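Local structure of coproheme decarboxylase (1VDH) at residues Tyr62-Val67 with Leu74-Leu79; Ser116-Leu121 with Leu160-Arg165; Val136-Tyr141 with Gly235-Glu240; Ser167-His172 with Asp220-Arg225. The protein catalyses the hydrogen peroxide-dependent decarboxylation of Fe-coproporphyrin III to heme b, the last step of coproporphyrin-dependent heme biosynthesis, and works as a homopentamer. All blocks are in the same frame, centred on the assembly; numbering follows the deposited sequence.

From the N terminus, contact 1 is the first to close: it pairs strands 61-67 and 74-80 as a hairpin. Contact 2 opens next, at the end of strand 102-116, and contact 3 opens before contact 2 has closed, so these two cross. Contact 2 closes at the start of helix 162-177. Contact 4 uses the same helix and closes on helix 221-226, wholly within the long excursion that contact 3 spans. Contact 3 closes last, on strand 227-237 and the residues after it. Contacts 1 and 3 touch, because strands 61-67 and 227-237 are sheet neighbours. Contacts 2 and 4 touch far from that pair, and contact 4 holds part of the predicted coproheme site.

Contact 1. Residues Tyr62-Val67 with Leu74-Leu79; sequences YGIYQV and LLFLNL
Four backbone hydrogen bonds join the two antiparallel strands. Gly63 and Leu77 form one hydrogen-bonded pair, with Gly63 N to Leu77 O at 3.0 Å and Leu77 N to Gly63 O at 2.9 Å. The second of these runs nearly along the C=O axis. Tyr65 and Leu75 form the other pair, with Tyr65 N to Leu75 O at 2.9 Å. The return bond, from Leu75 N, meets a lone pair of Tyr65 O. Between these pairs Ile64 CA lies 3.3 Å from Leu75 O, a CA-H...O contact.

Tyr65 and Leu75 lie side by side on one face, and Tyr65 CD2 meets Leu75 CD2 at 3.6 Å. The ring leans back along its own strand toward Gly63, which has no side chain. Its edge meets Leu77 CB. Val67 CG2 covers Leu75 CB at 3.8 Å. On the other face, Ile64 and Phe76 lie side by side, with Ile64 CG1 3.9 Å from Phe76 CD2. Ile64 CG1 and Phe76 CG are both anti to their carbonyl carbons, so the two run the same way.

The Ile64 face is covered by helix 34-56, where Val48 meets Tyr62 and Ile64, and by helix 240-246, where Leu243 and Phe246 meet Leu74. On the Tyr65 face, Phe21 of strand 10-24 meets Leu75 and Val136 meets Tyr65. In the sheet, the hairpin is flanked by strands 10-24 and 227-237.

Contact 2. Residues Ser116-Leu121 with Leu160-Arg165; sequences SQEKPL and LPAKER
Gln117 OE1 is held by two donors. Arg165 NH1 approaches at 2.7 Å from Gln117 OE1, nearly along the C=O axis, and Thr9 OG1 supplies the second bond. The oxygen lies at the edge of the guanidinium, in its plane, while the amide plane stands 81° to it. The two chains cross at about a right angle. The bend of Gln117 at chi2 (-59°) brings its OE1 over the start of the Arg165 side chain, 3.5 Å from Arg165 CB.

Arg165 is fixed from its other side as well. It bends at chi3 (-95°) and grips Leu160 O side-on, with NE and NH2 each 3.3 Å from that oxygen. NH2 also bonds Glu7 O. Ala162 CA lies over one guanidinium face. Nearby, Ala162 CB rests 3.5 Å from Gln117 O. Glu118 OE2 passes 3.5 Å from Lys163 CA, but the charged ends of Glu118 and Lys163 do not meet.

Within its own loop, Ser116 OG closes a very short 2.5 Å bond to Lys119 O.

The loop after strand 102-116 thus packs on the N-terminal end of helix 162-177, where Pro161 is the N-cap residue and Glu7 OE1 accepts from Ala162 N. Further on, this helix carries His172, the predicted axial iron ligand.

Contact 3. Residues Val136-Tyr141 with Gly235-Glu240; sequences VPKSGY and GKYLDE
The backbones meet at a single antiparallel, non-hydrogen-bonded pair, Tyr141 with Lys236, next to which Tyr237 N donates to Gly140 O at 2.9 Å. Gly140 takes a positive phi (78°) and turns the chain into strand 141-152, which joins the antiparallel sheet beside strand 227-237, whose other neighbour is strand 61-67. A water also donates to Gly140 O and, at 2.7 Å, to Tyr237 O, bridging the segments.

Tyr237 gives the largest share of the packing. Its CG is anti to the backbone N (chi1 179°), and the ring reaches across to the turn. Lys138 CA sits over the ring face, 3.9 Å from the centroid of Tyr237, as a CH-pi contact. The peptide from Lys138 C to Ser139 N lies over the same face. The Lys138 chain then bends round the tip of the ring, with Lys138 CD 3.3 Å from Tyr237 OH. Its NZ goes on to a salt bridge with Glu55 and a bond to Tyr62 O.

Tyr141 and Lys236 run side by side, and Lys236 CG lies 3.6 Å from Tyr141 CE1. At their tips Lys236 NZ makes a weak bond of 3.4 Å to Tyr141 OH. Asp84 of a second subunit bonds Tyr141 OH more strongly and makes a long, weak ion pair with Lys236 NZ.

Polar bonding here is thus mainly backbone and water, and the ammonium could polarise the Tyr141 hydroxyl.

Contact 4. Residues Ser167-His172 with Asp220-Arg225; sequences SLMKAH and DEVSAR
Apolar side chains fill this crossing, where the helix axes run at 106° and approach to 9.2 Å. Val222 points into helix 162-177 and splits its branches. Its CB lies 4.0 Å from Leu168 CB, and its CG2 lies 4.0 Å from Met169 SD. Its CG1, in the crowded position between the backbone N and the carbonyl carbon, packs against the imidazole, 3.6 Å from His172 ND1. Leu168 CD2 lies 3.8 Å from Glu221 CB.

No direct hydrogen bond links the segments. A water bridges them, donating to Leu168 O at 2.8 Å and accepting from Val222 N at 3.0 Å.

The charged groups make their bonds outside the contact or within their own helix. Glu221 forms a salt bridge with Arg225, and Arg225 forms another with Asp155. Asp220 OD1 bonds Thr175 OG1. Asp220 OD2 comes to 3.7 Å from His172 ND1 without bonding it, the carboxylate and ring planes being 85° apart. His172 ND1 is buried without a partner in this model. The nearby carboxylate might polarise the imidazole.

This is probably the proximal side of the coproheme pocket. His172 is the predicted axial iron ligand. Ser223, whose OG lies near His172 CE1 without bonding the ring, is predicted to bind coproheme.

Contact 1. Residues Tyr62-Val67 with Leu74-Leu79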
loop_
_atom_site.group_PDB
_atom_site.type_symbol
_atom_site.label_atom_id
_atom_site.label_comp_id
_atom_site.label_asym_id
_atom_site.label_seq_id
_atom_site.Cartn_x
_atom_site.Cartn_y
_atom_site.Cartn_z
ATOM N N TYR A 62 -6.533 -29.067 12.502
ATOM C CA TYR A 62 -6.611 -27.650 12.849
ATOM C C TYR A 62 -5.636 -27.253 13.955
ATOM O O TYR A 62 -5.053 -28.100 14.634
ATOM C CB TYR A 62 -8.028 -27.279 13.304
ATOM C CG TYR A 62 -8.283 -27.583 14.769
ATOM C CD1 TYR A 62 -8.260 -26.566 15.725
ATOM C CD2 TYR A 62 -8.487 -28.892 15.205
ATOM C CE1 TYR A 62 -8.427 -26.844 17.077
ATOM C CE2 TYR A 62 -8.654 -29.180 16.562
ATOM C CZ TYR A 62 -8.622 -28.151 17.489
ATOM O OH TYR A 62 -8.786 -28.422 18.829
ATOM N N GLY A 63 -5.531 -25.946 14.159
ATOM C CA GLY A 63 -4.681 -25.393 15.190
ATOM C C GLY A 63 -5.068 -23.948 15.420
ATOM O O GLY A 63 -5.472 -23.255 14.480
ATOM N N ILE A 64 -5.024 -23.508 16.674
ATOM C CA ILE A 64 -5.344 -22.118 17.009
ATOM C C ILE A 64 -4.115 -21.539 17.698
ATOM O O ILE A 64 -3.575 -22.146 18.628
ATOM C CB ILE A 64 -6.591 -22.004 17.912
ATOM C CG1 ILE A 64 -7.824 -22.523 17.159
ATOM C CG2 ILE A 64 -6.806 -20.548 18.334
ATOM C CD1 ILE A 64 -9.121 -22.473 17.958
ATOM N N TYR A 65 -3.681 -20.364 17.247
ATOM C CA TYR A 65 -2.471 -19.747 17.785
ATOM C C TYR A 65 -2.584 -18.304 18.240
ATOM O O TYR A 65 -3.403 -17.540 17.731
ATOM C CB TYR A 65 -1.365 -19.797 16.729
ATOM C CG TYR A 65 -1.153 -21.149 16.103
ATOM C CD1 TYR A 65 -0.112 -21.973 16.525
ATOM C CD2 TYR A 65 -1.980 -21.601 15.077
ATOM C CE1 TYR A 65 0.104 -23.213 15.944
ATOM C CE2 TYR A 65 -1.775 -22.842 14.488
ATOM C CZ TYR A 65 -0.729 -23.640 14.927
ATOM O OH TYR A 65 -0.508 -24.860 14.343
ATOM N N GLN A 66 -1.741 -17.943 19.206
ATOM C CA GLN A 66 -1.667 -16.574 19.700
ATOM C C GLN A 66 -0.519 -15.993 18.886
ATOM O O GLN A 66 0.622 -16.434 19.014
ATOM C CB GLN A 66 -1.321 -16.532 21.189
ATOM C CG GLN A 66 -1.236 -15.109 21.739
ATOM C CD GLN A 66 -0.980 -15.056 23.235
ATOM O OE1 GLN A 66 -0.576 -14.019 23.774
ATOM N NE2 GLN A 66 -1.226 -16.167 23.916
ATOM N N VAL A 67 -0.828 -15.014 18.043
ATOM C CA VAL A 67 0.166 -14.408 17.161
ATOM C C VAL A 67 0.750 -13.106 17.710
ATOM O O VAL A 67 0.017 -12.207 18.104
ATOM C CB VAL A 67 -0.449 -14.156 15.755
ATOM C CG1 VAL A 67 0.612 -13.646 14.777
ATOM C CG2 VAL A 67 -1.081 -15.434 15.221
ATOM N N LEU A 74 -4.867 -13.798 16.626
ATOM C CA LEU A 74 -5.225 -15.208 16.621
ATOM C C LEU A 74 -5.210 -15.766 15.206
ATOM O O LEU A 74 -5.658 -15.114 14.260
ATOM C CB LEU A 74 -6.616 -15.418 17.242
ATOM C CG LEU A 74 -6.803 -15.218 18.753
ATOM C CD1 LEU A 74 -8.296 -15.165 19.092
ATOM C CD2 LEU A 74 -6.122 -16.342 19.526
ATOM N N LEU A 75 -4.626 -16.948 15.064
ATOM C CA LEU A 75 -4.586 -17.638 13.786
ATOM C C LEU A 75 -5.437 -18.889 13.926
ATOM O O LEU A 75 -5.231 -19.682 14.848
ATOM C CB LEU A 75 -3.161 -18.074 13.418
ATOM C CG LEU A 75 -3.083 -19.182 12.351
ATOM C CD1 LEU A 75 -3.710 -18.708 11.033
ATOM C CD2 LEU A 75 -1.637 -19.616 12.127
ATOM N N PHE A 76 -6.411 -19.035 13.034
ATOM C CA PHE A 76 -7.263 -20.216 13.011
ATOM C C PHE A 76 -6.838 -20.958 11.753
ATOM O O PHE A 76 -7.141 -20.535 10.635
ATOM C CB PHE A 76 -8.743 -19.829 12.941
ATOM C CG PHE A 76 -9.220 -19.060 14.135
ATOM C CD1 PHE A 76 -9.105 -17.673 14.176
ATOM C CD2 PHE A 76 -9.775 -19.720 15.226
ATOM C CE1 PHE A 76 -9.539 -16.952 15.291
ATOM C CE2 PHE A 76 -10.213 -19.011 16.345
ATOM C CZ PHE A 76 -10.094 -17.622 16.378
ATOM N N LEU A 77 -6.066 -22.023 11.945
ATOM C CA LEU A 77 -5.562 -22.826 10.841
ATOM C C LEU A 77 -6.404 -24.082 10.683
ATOM O O LEU A 77 -6.608 -24.822 11.647
ATOM C CB LEU A 77 -4.095 -23.207 11.091
ATOM C CG LEU A 77 -3.426 -24.168 10.094
ATOM C CD1 LEU A 77 -3.446 -23.579 8.688
ATOM C CD2 LEU A 77 -1.988 -24.454 10.526
ATOM N N ASN A 78 -6.878 -24.319 9.464
ATOM C CA ASN A 78 -7.697 -25.489 9.171
ATOM C C ASN A 78 -7.317 -26.140 7.855
ATOM O O ASN A 78 -6.989 -25.458 6.881
ATOM C CB ASN A 78 -9.186 -25.118 9.132
ATOM C CG ASN A 78 -9.825 -25.129 10.501
ATOM O OD1 ASN A 78 -10.130 -26.192 11.044
ATOM N ND2 ASN A 78 -10.051 -23.946 11.062
ATOM N N LEU A 79 -7.318 -27.471 7.852
ATOM C CA LEU A 79 -7.012 -28.254 6.660
ATOM C C LEU A 79 -8.181 -29.214 6.452
ATOM O O LEU A 79 -8.679 -29.797 7.415
ATOM C CB LEU A 79 -5.704 -29.040 6.822
ATOM C CG LEU A 79 -4.393 -28.248 6.752
ATOM C CD1 LEU A 79 -4.079 -27.623 8.101
ATOM C CD2 LEU A 79 -3.252 -29.167 6.319
#

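Contact 2. Residues Ser116-Leu121 with Leu160-Arg165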
loop_
_atom_site.group_PDB
_atom_site.type_symbol
_atom_site.label_atom_id
_atom_site.label_comp_id
_atom_site.label_asym_id
_atom_site.label_seq_id
_atom_site.Cartn_x
_atom_site.Cartn_y
_atom_site.Cartn_z
ATOM N N SER A 116 8.108 -32.112 -7.558
ATOM C CA SER A 116 9.298 -32.770 -8.081
ATOM C C SER A 116 9.609 -32.111 -9.416
ATOM O O SER A 116 8.744 -32.026 -10.281
ATOM C CB SER A 116 9.042 -34.261 -8.286
ATOM O OG SER A 116 10.222 -34.898 -8.737
ATOM N N GLN A 117 10.846 -31.655 -9.580
ATOM C CA GLN A 117 11.262 -30.968 -10.800
ATOM C C GLN A 117 11.446 -31.854 -12.029
ATOM O O GLN A 117 11.171 -31.417 -13.150
ATOM C CB GLN A 117 12.536 -30.156 -10.541
ATOM C CG GLN A 117 12.395 -29.110 -9.432
ATOM C CD GLN A 117 11.303 -28.087 -9.712
ATOM O OE1 GLN A 117 11.047 -27.729 -10.862
ATOM N NE2 GLN A 117 10.651 -27.617 -8.657
ATOM N N GLU A 118 11.911 -33.085 -11.822
ATOM C CA GLU A 118 12.138 -34.013 -12.929
ATOM C C GLU A 118 11.310 -35.299 -12.861
ATOM O O GLU A 118 10.281 -35.406 -13.523
ATOM C CB GLU A 118 13.629 -34.344 -13.048
ATOM C CG GLU A 118 14.496 -33.153 -13.436
ATOM C CD GLU A 118 15.957 -33.518 -13.621
ATOM O OE1 GLU A 118 16.588 -33.983 -12.647
ATOM O OE2 GLU A 118 16.480 -33.331 -14.743
ATOM N N LYS A 119 11.765 -36.277 -12.083
ATOM C CA LYS A 119 11.054 -37.550 -11.956
ATOM C C LYS A 119 9.836 -37.451 -11.039
ATOM O O LYS A 119 9.964 -37.108 -9.866
ATOM C CB LYS A 119 12.000 -38.645 -11.453
ATOM C CG LYS A 119 13.035 -39.098 -12.477
ATOM C CD LYS A 119 12.373 -39.790 -13.666
ATOM C CE LYS A 119 13.396 -40.243 -14.702
ATOM N NZ LYS A 119 14.375 -41.224 -14.152
ATOM N N PRO A 120 8.642 -37.781 -11.563
ATOM C CA PRO A 120 7.381 -37.736 -10.809
ATOM C C PRO A 120 7.444 -38.516 -9.495
ATOM O O PRO A 120 8.082 -39.566 -9.417
ATOM C CB PRO A 120 6.385 -38.371 -11.780
ATOM C CG PRO A 120 6.932 -37.989 -13.115
ATOM C CD PRO A 120 8.404 -38.255 -12.938
ATOM N N LEU A 121 6.802 -37.979 -8.462
ATOM C CA LEU A 121 6.776 -38.623 -7.153
ATOM C C LEU A 121 5.826 -39.817 -7.137
ATOM O O LEU A 121 4.819 -39.832 -7.849
ATOM C CB LEU A 121 6.332 -37.631 -6.074
ATOM C CG LEU A 121 7.237 -36.457 -5.702
ATOM C CD1 LEU A 121 6.514 -35.577 -4.696
ATOM C CD2 LEU A 121 8.552 -36.959 -5.118
ATOM N N LEU A 160 13.934 -21.451 -16.340
ATOM C CA LEU A 160 15.030 -22.402 -16.162
ATOM C C LEU A 160 14.680 -23.809 -16.624
ATOM O O LEU A 160 13.507 -24.178 -16.681
ATOM C CB LEU A 160 15.418 -22.494 -14.685
ATOM C CG LEU A 160 16.083 -21.317 -13.979
ATOM C CD1 LEU A 160 16.215 -21.656 -12.504
ATOM C CD2 LEU A 160 17.449 -21.037 -14.602
ATOM N N PRO A 161 15.700 -24.589 -17.029
ATOM C CA PRO A 161 15.470 -25.970 -17.470
ATOM C C PRO A 161 15.116 -26.757 -16.205
ATOM O O PRO A 161 15.562 -26.397 -15.110
ATOM C CB PRO A 161 16.847 -26.395 -17.988
ATOM C CG PRO A 161 17.461 -25.113 -18.442
ATOM C CD PRO A 161 17.078 -24.164 -17.332
ATOM N N ALA A 162 14.332 -27.822 -16.346
ATOM C CA ALA A 162 13.942 -28.637 -15.198
ATOM C C ALA A 162 15.164 -29.178 -14.456
ATOM O O ALA A 162 15.164 -29.270 -13.228
ATOM C CB ALA A 162 13.040 -29.783 -15.640
ATOM N N LYS A 163 16.215 -29.489 -15.209
ATOM C CA LYS A 163 17.448 -30.021 -14.636
ATOM C C LYS A 163 18.102 -29.044 -13.654
ATOM O O LYS A 163 18.596 -29.453 -12.605
ATOM C CB LYS A 163 18.432 -30.397 -15.748
ATOM C CG LYS A 163 19.662 -31.145 -15.258
ATOM C CD LYS A 163 20.612 -31.466 -16.406
ATOM C CE LYS A 163 21.830 -32.243 -15.919
ATOM N NZ LYS A 163 21.466 -33.586 -15.380
ATOM N N GLU A 164 18.116 -27.758 -14.000
ATOM C CA GLU A 164 18.705 -26.747 -13.125
ATOM C C GLU A 164 17.830 -26.527 -11.894
ATOM O O GLU A 164 18.338 -26.381 -10.779
ATOM C CB GLU A 164 18.929 -25.429 -13.875
ATOM C CG GLU A 164 19.463 -24.277 -13.006
ATOM C CD GLU A 164 20.839 -24.545 -12.385
ATOM O OE1 GLU A 164 21.585 -25.409 -12.894
ATOM O OE2 GLU A 164 21.183 -23.872 -11.387
ATOM N N ARG A 165 16.515 -26.512 -12.088
ATOM C CA ARG A 165 15.600 -26.338 -10.963
ATOM C C ARG A 165 15.762 -27.494 -9.977
ATOM O O ARG A 165 15.725 -27.293 -8.761
ATOM C CB ARG A 165 14.153 -26.232 -11.448
ATOM C CG ARG A 165 13.812 -24.853 -12.013
ATOM C CD ARG A 165 12.347 -24.736 -12.396
ATOM N NE ARG A 165 12.118 -25.024 -13.811
ATOM C CZ ARG A 165 11.423 -26.062 -14.257
ATOM N NH1 ARG A 165 10.887 -26.923 -13.403
ATOM N NH2 ARG A 165 11.251 -26.231 -15.558
#

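Contact 3. Residues Val136-Tyr141 with Gly235-Glu240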
loop_
_atom_site.group_PDB
_atom_site.type_symbol
_atom_site.label_atom_id
_atom_site.label_comp_id
_atom_site.label_asym_id
_atom_site.label_seq_id
_atom_site.Cartn_x
_atom_site.Cartn_y
_atom_site.Cartn_z
ATOM N N VAL A 136 -1.711 -30.967 12.097
ATOM C CA VAL A 136 -1.102 -29.837 12.789
ATOM C C VAL A 136 -0.660 -30.277 14.190
ATOM O O VAL A 136 -1.467 -30.802 14.958
ATOM C CB VAL A 136 -2.121 -28.680 12.923
ATOM C CG1 VAL A 136 -1.531 -27.547 13.714
ATOM C CG2 VAL A 136 -2.557 -28.201 11.548
ATOM N N PRO A 137 0.632 -30.093 14.530
ATOM C CA PRO A 137 1.131 -30.487 15.854
ATOM C C PRO A 137 0.434 -29.730 16.987
ATOM O O PRO A 137 0.009 -28.582 16.819
ATOM C CB PRO A 137 2.638 -30.203 15.762
ATOM C CG PRO A 137 2.746 -29.167 14.693
ATOM C CD PRO A 137 1.731 -29.604 13.677
ATOM N N LYS A 138 0.302 -30.386 18.136
ATOM C CA LYS A 138 -0.411 -29.805 19.269
ATOM C C LYS A 138 0.413 -29.164 20.380
ATOM O O LYS A 138 0.017 -29.190 21.544
ATOM C CB LYS A 138 -1.357 -30.850 19.864
ATOM C CG LYS A 138 -2.227 -31.545 18.825
ATOM C CD LYS A 138 -3.133 -30.559 18.113
ATOM C CE LYS A 138 -3.951 -31.249 17.042
ATOM N NZ LYS A 138 -4.892 -30.306 16.390
ATOM N N SER A 139 1.530 -28.553 20.013
ATOM C CA SER A 139 2.392 -27.877 20.975
ATOM C C SER A 139 3.374 -27.023 20.194
ATOM O O SER A 139 3.437 -27.103 18.968
ATOM C CB SER A 139 3.166 -28.896 21.823
ATOM O OG SER A 139 4.048 -29.667 21.023
ATOM N N GLY A 140 4.142 -26.208 20.906
ATOM C CA GLY A 140 5.130 -25.385 20.244
ATOM C C GLY A 140 4.626 -24.137 19.547
ATOM O O GLY A 140 3.640 -23.525 19.957
ATOM N N TYR A 141 5.295 -23.804 18.448
ATOM C CA TYR A 141 5.006 -22.598 17.686
ATOM C C TYR A 141 4.846 -22.843 16.195
ATOM O O TYR A 141 5.218 -23.896 15.676
ATOM C CB TYR A 141 6.150 -21.592 17.906
ATOM C CG TYR A 141 6.422 -21.316 19.368
ATOM C CD1 TYR A 141 5.876 -20.200 20.001
ATOM C CD2 TYR A 141 7.143 -22.226 20.141
ATOM C CE1 TYR A 141 6.030 -20.005 21.377
ATOM C CE2 TYR A 141 7.299 -22.041 21.509
ATOM C CZ TYR A 141 6.740 -20.937 22.120
ATOM O OH TYR A 141 6.862 -20.790 23.486
ATOM N N GLY A 235 3.267 -17.663 15.758
ATOM C CA GLY A 235 2.249 -17.882 16.767
ATOM C C GLY A 235 2.552 -19.045 17.692
ATOM O O GLY A 235 3.283 -19.966 17.335
ATOM N N LYS A 236 2.024 -18.964 18.907
ATOM C CA LYS A 236 2.198 -20.007 19.906
ATOM C C LYS A 236 0.922 -20.841 19.931
ATOM O O LYS A 236 -0.170 -20.290 20.067
ATOM C CB LYS A 236 2.431 -19.382 21.286
ATOM C CG LYS A 236 2.562 -20.396 22.412
ATOM C CD LYS A 236 2.787 -19.708 23.743
ATOM C CE LYS A 236 2.776 -20.706 24.892
ATOM N NZ LYS A 236 3.856 -21.716 24.766
ATOM N N TYR A 237 1.057 -22.155 19.767
ATOM C CA TYR A 237 -0.100 -23.050 19.780
ATOM C C TYR A 237 -0.826 -22.926 21.115
ATOM O O TYR A 237 -0.193 -22.903 22.171
ATOM C CB TYR A 237 0.324 -24.510 19.551
ATOM C CG TYR A 237 -0.845 -25.477 19.591
ATOM C CD1 TYR A 237 -1.600 -25.733 18.449
ATOM C CD2 TYR A 237 -1.241 -26.076 20.790
ATOM C CE1 TYR A 237 -2.726 -26.554 18.497
ATOM C CE2 TYR A 237 -2.368 -26.899 20.851
ATOM C CZ TYR A 237 -3.106 -27.127 19.704
ATOM O OH TYR A 237 -4.244 -27.893 19.769
ATOM N N LEU A 238 -2.152 -22.830 21.057
ATOM C CA LEU A 238 -2.972 -22.704 22.256
ATOM C C LEU A 238 -3.932 -23.876 22.407
ATOM O O LEU A 238 -4.729 -24.140 21.504
ATOM C CB LEU A 238 -3.826 -21.429 22.186
ATOM C CG LEU A 238 -3.190 -20.044 22.035
ATOM C CD1 LEU A 238 -4.277 -19.013 21.760
ATOM C CD2 LEU A 238 -2.408 -19.687 23.290
ATOM N N ASP A 239 -3.846 -24.602 23.521
ATOM C CA ASP A 239 -4.809 -25.677 23.749
ATOM C C ASP A 239 -6.046 -24.992 24.334
ATOM O O ASP A 239 -6.061 -23.762 24.472
ATOM C CB ASP A 239 -4.264 -26.796 24.663
ATOM C CG ASP A 239 -3.769 -26.301 26.023
ATOM O OD1 ASP A 239 -4.105 -25.186 26.466
ATOM O OD2 ASP A 239 -3.037 -27.072 26.676
ATOM N N GLU A 240 -7.066 -25.760 24.704
ATOM C CA GLU A 240 -8.283 -25.162 25.241
ATOM C C GLU A 240 -8.060 -24.245 26.447
ATOM O O GLU A 240 -8.563 -23.118 26.477
ATOM C CB GLU A 240 -9.321 -26.234 25.571
ATOM C CG GLU A 240 -10.709 -25.656 25.807
ATOM C CD GLU A 240 -11.734 -26.712 26.169
ATOM O OE1 GLU A 240 -11.902 -27.676 25.393
ATOM O OE2 GLU A 240 -12.368 -26.577 27.233
HETATM O O HOH W 1 2.317 -23.779 22.696
#

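Contact 4. Residues Ser167-His172 with Asp220-Arg225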
loop_
_atom_site.group_PDB
_atom_site.type_symbol
_atom_site.label_atom_id
_atom_site.label_comp_id
_atom_site.label_asym_id
_atom_site.label_seq_id
_atom_site.Cartn_x
_atom_site.Cartn_y
_atom_site.Cartn_z
ATOM N N SER A 167 18.545 -29.303 -9.424
ATOM C CA SER A 167 19.791 -29.162 -8.671
ATOM C C SER A 167 19.670 -28.073 -7.603
ATOM O O SER A 167 20.228 -28.203 -6.511
ATOM C CB SER A 167 20.979 -28.883 -9.599
ATOM O OG SER A 167 20.815 -27.664 -10.298
ATOM N N LEU A 168 18.911 -27.024 -7.912
ATOM C CA LEU A 168 18.700 -25.920 -6.978
ATOM C C LEU A 168 17.866 -26.369 -5.778
ATOM O O LEU A 168 18.152 -25.991 -4.639
ATOM C CB LEU A 168 18.034 -24.741 -7.697
ATOM C CG LEU A 168 18.942 -23.987 -8.676
ATOM C CD1 LEU A 168 18.136 -23.024 -9.527
ATOM C CD2 LEU A 168 20.027 -23.255 -7.904
ATOM N N MET A 169 16.854 -27.198 -6.032
ATOM C CA MET A 169 15.990 -27.711 -4.969
ATOM C C MET A 169 16.696 -28.766 -4.118
ATOM O O MET A 169 16.421 -28.896 -2.922
ATOM C CB MET A 169 14.695 -28.294 -5.547
ATOM C CG MET A 169 13.749 -27.255 -6.138
ATOM S SD MET A 169 13.298 -25.950 -4.963
ATOM C CE MET A 169 12.348 -26.906 -3.739
ATOM N N LYS A 170 17.607 -29.515 -4.735
ATOM C CA LYS A 170 18.343 -30.547 -4.012
ATOM C C LYS A 170 19.196 -29.908 -2.914
ATOM O O LYS A 170 19.189 -30.364 -1.769
ATOM C CB LYS A 170 19.211 -31.376 -4.968
ATOM C CG LYS A 170 19.802 -32.624 -4.325
ATOM C CD LYS A 170 20.472 -33.533 -5.345
ATOM C CE LYS A 170 21.001 -34.802 -4.679
ATOM N NZ LYS A 170 21.579 -35.760 -5.667
ATOM N N ALA A 171 19.885 -28.821 -3.260
ATOM C CA ALA A 171 20.732 -28.097 -2.311
ATOM C C ALA A 171 19.890 -27.513 -1.180
ATOM O O ALA A 171 20.324 -27.467 -0.027
ATOM C CB ALA A 171 21.489 -26.988 -3.031
ATOM N N HIS A 172 18.687 -27.061 -1.525
ATOM C CA HIS A 172 17.749 -26.491 -0.565
ATOM C C HIS A 172 17.344 -27.576 0.433
ATOM O O HIS A 172 17.386 -27.364 1.651
ATOM C CB HIS A 172 16.513 -25.965 -1.304
ATOM C CG HIS A 172 15.549 -25.226 -0.430
ATOM N ND1 HIS A 172 15.836 -23.994 0.120
ATOM C CD2 HIS A 172 14.297 -25.539 -0.020
ATOM C CE1 HIS A 172 14.801 -23.579 0.827
ATOM N NE2 HIS A 172 13.854 -24.497 0.760
ATOM N N ASP A 220 21.222 -20.246 0.135
ATOM C CA ASP A 220 21.160 -21.267 -0.921
ATOM C C ASP A 220 20.793 -20.483 -2.178
ATOM O O ASP A 220 19.973 -19.565 -2.106
ATOM C CB ASP A 220 20.059 -22.301 -0.642
ATOM C CG ASP A 220 20.346 -23.164 0.581
ATOM O OD1 ASP A 220 21.531 -23.354 0.925
ATOM O OD2 ASP A 220 19.374 -23.661 1.196
ATOM N N GLU A 221 21.380 -20.832 -3.320
ATOM C CA GLU A 221 21.092 -20.102 -4.555
ATOM C C GLU A 221 19.604 -20.009 -4.888
ATOM O O GLU A 221 19.126 -18.954 -5.317
ATOM C CB GLU A 221 21.868 -20.682 -5.743
ATOM C CG GLU A 221 21.712 -19.849 -7.020
ATOM C CD GLU A 221 22.651 -20.268 -8.146
ATOM O OE1 GLU A 221 23.587 -21.060 -7.905
ATOM O OE2 GLU A 221 22.455 -19.788 -9.279
ATOM N N VAL A 222 18.868 -21.095 -4.655
ATOM C CA VAL A 222 17.438 -21.113 -4.940
ATOM C C VAL A 222 16.696 -19.985 -4.220
ATOM O O VAL A 222 15.835 -19.333 -4.809
ATOM C CB VAL A 222 16.803 -22.488 -4.603
ATOM C CG1 VAL A 222 16.920 -22.796 -3.112
ATOM C CG2 VAL A 222 15.350 -22.517 -5.057
ATOM N N SER A 223 17.061 -19.724 -2.965
ATOM C CA SER A 223 16.422 -18.659 -2.200
ATOM C C SER A 223 17.046 -17.296 -2.503
ATOM O O SER A 223 16.336 -16.322 -2.739
ATOM C CB SER A 223 16.511 -18.941 -0.695
ATOM O OG SER A 223 15.932 -20.196 -0.366
ATOM N N ALA A 224 18.374 -17.239 -2.494
ATOM C CA ALA A 224 19.096 -15.996 -2.748
ATOM C C ALA A 224 18.716 -15.319 -4.063
ATOM O O ALA A 224 18.528 -14.099 -4.107
ATOM C CB ALA A 224 20.606 -16.238 -2.688
ATOM N N ARG A 225 18.582 -16.112 -5.124
ATOM C CA ARG A 225 18.236 -15.576 -6.438
ATOM C C ARG A 225 16.762 -15.647 -6.833
ATOM O O ARG A 225 16.279 -14.776 -7.557
ATOM C CB ARG A 225 19.061 -16.263 -7.538
ATOM C CG ARG A 225 20.541 -15.898 -7.561
ATOM C CD ARG A 225 21.264 -16.566 -8.732
ATOM N NE ARG A 225 20.718 -16.160 -10.028
ATOM C CZ ARG A 225 21.112 -16.652 -11.200
ATOM N NH1 ARG A 225 22.062 -17.578 -11.254
ATOM N NH2 ARG A 225 20.560 -16.216 -12.325
HETATM O O HOH W 2 19.864 -23.842 -4.100
#